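Local coordinates for protein leucine aminopeptidase 2, chloroplastic (Streptomyces sp. BC16019, PDB 5LHJ) that takes part in bottromycin maturation as a manganese-binding M17-family metalloaminopeptidase, probably removing unsubstituted N-terminal amino acids from peptides, at residues 243-247 with 298-303. Sequence-based numbering, arbitrary orientation.
Sequences LTYDP and LPRLGL
The phenol ring of Y245 lies flat over L298: CB of L298 stands 3.7 Å from the ring centroid and only 8° off the ring normal, a CH-pi contact. Offset toward the rim of the opposite face, CD of P247 sits 3.9 Å above the ring plane. P299 runs past the ring in the opposite direction, its CG 3.9 Å from CD1 of Y245. At the ring edge, near the plane, O of L303 lies 3.1 Å from OH of Y245, within hydrogen-bonding distance, but the hydroxyl's one proton has another acceptor within reach, so that bond is not settled. A water bonds weakly to OH of Y245 at 3.3 Å and donates to O of P299 at 3.0 Å. With CG anti to the backbone N (chi1 172°), the ring leaves the end of strand 239-245 and reaches the last turn of helix 286-301, the helix of a beta-alpha-beta crossover in the catalytic domain that joins strand 255-263 to the parallel strand 306-316. An alanine here removes the ring and its hydroxyl, which would probably open a gap between P247 and L298 and take from L303 O a possible donor. The helix end is marked by G302, whose N bonds O of L298 at 2.8 Å and whose phi is positive (64°). Further out, L298 packs on L493 of helix 486-498, and backbone bonding to V307 ties Y245 into the sheet.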
ATOM      1  N   LEU A 243      -9.422  28.373  32.729  1.00 21.65           N
ATOM      2  CA  LEU A 243      -8.664  29.625  32.723  1.00 23.68           C
ATOM      3  C   LEU A 243      -9.698  30.702  32.459  1.00 24.55           C
ATOM      4  O   LEU A 243     -10.323  30.677  31.402  1.00 25.68           O
ATOM      5  CB  LEU A 243      -7.600  29.548  31.608  1.00 23.90           C
ATOM      6  CG  LEU A 243      -6.611  30.683  31.367  1.00 24.90           C
ATOM      7  CD1 LEU A 243      -5.689  30.818  32.559  1.00 25.51           C
ATOM      8  CD2 LEU A 243      -5.784  30.449  30.112  1.00 24.88           C
ATOM      9  N   THR A 244      -9.916  31.624  33.400  1.00 25.18           N
ATOM     10  CA  THR A 244     -11.000  32.604  33.284  1.00 25.85           C
ATOM     11  C   THR A 244     -10.551  34.080  33.320  1.00 25.68           C
ATOM     12  O   THR A 244      -9.851  34.505  34.250  1.00 24.50           O
ATOM     13  CB  THR A 244     -12.060  32.374  34.378  1.00 27.18           C
ATOM     14  OG1 THR A 244     -12.476  31.004  34.356  1.00 29.46           O
ATOM     15  CG2 THR A 244     -13.271  33.259  34.173  1.00 27.73           C
ATOM     16  N   TYR A 245     -10.985  34.837  32.310  1.00 25.33           N
ATOM     17  CA  TYR A 245     -10.856  36.292  32.276  1.00 26.24           C
ATOM     18  C   TYR A 245     -12.170  36.912  32.741  1.00 28.25           C
ATOM     19  O   TYR A 245     -13.215  36.726  32.108  1.00 25.96           O
ATOM     20  CB  TYR A 245     -10.511  36.769  30.875  1.00 25.79           C
ATOM     21  CG  TYR A 245     -10.534  38.276  30.692  1.00 26.14           C
ATOM     22  CD1 TYR A 245      -9.577  39.094  31.305  1.00 26.50           C
ATOM     23  CD2 TYR A 245     -11.503  38.885  29.893  1.00 26.50           C
ATOM     24  CE1 TYR A 245      -9.596  40.470  31.125  1.00 27.44           C
ATOM     25  CE2 TYR A 245     -11.527  40.261  29.710  1.00 27.58           C
ATOM     26  CZ  TYR A 245     -10.570  41.050  30.321  1.00 28.06           C
ATOM     27  OH  TYR A 245     -10.601  42.423  30.125  1.00 30.26           O
ATOM     28  N   ASP A 246     -12.109  37.652  33.847  1.00 31.42           N
ATOM     29  CA  ASP A 246     -13.307  38.203  34.476  1.00 35.56           C
ATOM     30  C   ASP A 246     -13.000  39.623  34.915  1.00 37.87           C
ATOM     31  O   ASP A 246     -12.735  39.845  36.086  1.00 40.48           O
ATOM     32  CB  ASP A 246     -13.713  37.317  35.673  1.00 37.37           C
ATOM     33  CG  ASP A 246     -15.204  37.365  35.976  1.00 39.65           C
ATOM     34  OD1 ASP A 246     -15.900  38.333  35.585  1.00 40.91           O
ATOM     35  OD2 ASP A 246     -15.691  36.407  36.617  1.00 43.92           O
ATOM     36  N   PRO A 247     -13.064  40.593  33.982  1.00 39.87           N
ATOM     37  CA  PRO A 247     -12.549  41.943  34.224  1.00 42.44           C
ATOM     38  C   PRO A 247     -13.388  42.762  35.206  1.00 42.82           C
ATOM     39  O   PRO A 247     -14.612  42.705  35.136  1.00 44.88           O
ATOM     40  CB  PRO A 247     -12.614  42.581  32.843  1.00 41.81           C
ATOM     41  CG  PRO A 247     -13.808  41.950  32.209  1.00 41.63           C
ATOM     42  CD  PRO A 247     -13.926  40.559  32.785  1.00 40.98           C
ATOM     43  N   LEU A 298      -6.415  39.180  26.513  1.00 21.57           N
ATOM     44  CA  LEU A 298      -7.609  39.932  26.908  1.00 22.38           C
ATOM     45  C   LEU A 298      -7.350  41.016  27.983  1.00 23.25           C
ATOM     46  O   LEU A 298      -7.892  42.111  27.870  1.00 23.43           O
ATOM     47  CB  LEU A 298      -8.735  38.995  27.341  1.00 22.19           C
ATOM     48  CG  LEU A 298      -9.189  38.018  26.244  1.00 22.02           C
ATOM     49  CD1 LEU A 298     -10.325  37.141  26.744  1.00 21.96           C
ATOM     50  CD2 LEU A 298      -9.564  38.741  24.964  1.00 22.57           C
ATOM     51  N   PRO A 299      -6.536  40.712  29.004  1.00 24.20           N
ATOM     52  CA  PRO A 299      -6.286  41.765  30.019  1.00 25.66           C
ATOM     53  C   PRO A 299      -5.683  43.050  29.439  1.00 28.18           C
ATOM     54  O   PRO A 299      -6.084  44.142  29.843  1.00 29.01           O
ATOM     55  CB  PRO A 299      -5.339  41.079  31.003  1.00 24.93           C
ATOM     56  CG  PRO A 299      -5.729  39.633  30.913  1.00 24.28           C
ATOM     57  CD  PRO A 299      -6.027  39.406  29.459  1.00 23.83           C
ATOM     58  N   ARG A 300      -4.776  42.926  28.479  1.00 31.11           N
ATOM     59  CA  ARG A 300      -4.195  44.099  27.800  1.00 35.66           C
ATOM     60  C   ARG A 300      -5.228  44.902  27.024  1.00 37.17           C
ATOM     61  O   ARG A 300      -5.197  46.132  27.041  1.00 37.87           O
ATOM     62  CB  ARG A 300      -3.095  43.659  26.839  1.00 38.53           C
ATOM     63  CG  ARG A 300      -2.467  44.752  25.967  1.00 42.69           C
ATOM     64  CD  ARG A 300      -1.674  45.752  26.794  1.00 45.83           C
ATOM     65  NE  ARG A 300      -0.558  46.324  26.021  1.00 49.30           N
ATOM     66  CZ  ARG A 300      -0.493  47.561  25.519  1.00 51.68           C
ATOM     67  NH1 ARG A 300      -1.474  48.455  25.692  1.00 53.72           N
ATOM     68  NH2 ARG A 300       0.591  47.914  24.828  1.00 53.78           N
ATOM     69  N   LEU A 301      -6.112  44.205  26.315  1.00 36.82           N
ATOM     70  CA  LEU A 301      -7.143  44.870  25.506  1.00 38.27           C
ATOM     71  C   LEU A 301      -8.258  45.450  26.363  1.00 39.17           C
ATOM     72  O   LEU A 301      -8.888  46.435  25.977  1.00 40.57           O
ATOM     73  CB  LEU A 301      -7.736  43.902  24.478  1.00 37.92           C
ATOM     74  CG  LEU A 301      -6.748  43.299  23.477  1.00 38.18           C
ATOM     75  CD1 LEU A 301      -7.421  42.246  22.603  1.00 38.12           C
ATOM     76  CD2 LEU A 301      -6.077  44.365  22.613  1.00 39.21           C
ATOM     77  N   GLY A 302      -8.509  44.837  27.517  1.00 39.35           N
ATOM     78  CA  GLY A 302      -9.536  45.299  28.439  1.00 39.78           C
ATOM     79  C   GLY A 302     -10.949  45.232  27.898  1.00 40.81           C
ATOM     80  O   GLY A 302     -11.707  46.194  28.035  1.00 41.90           O
ATOM     81  N   LEU A 303     -11.319  44.101  27.291  1.00 40.07           N
ATOM     82  CA  LEU A 303     -12.667  43.930  26.749  1.00 40.57           C
ATOM     83  C   LEU A 303     -13.676  43.737  27.868  1.00 40.51           C
ATOM     84  O   LEU A 303     -13.379  43.027  28.826  1.00 40.84           O
ATOM     85  CB  LEU A 303     -12.745  42.721  25.811  1.00 40.27           C
ATOM     86  CG  LEU A 303     -11.907  42.757  24.541  1.00 40.47           C
ATOM     87  CD1 LEU A 303     -12.187  41.498  23.729  1.00 40.28           C
ATOM     88  CD2 LEU A 303     -12.205  44.004  23.726  1.00 41.41           C
TER
HETATM   89  O   HOH W   1      -8.382  44.255  31.800  1.00 46.27           O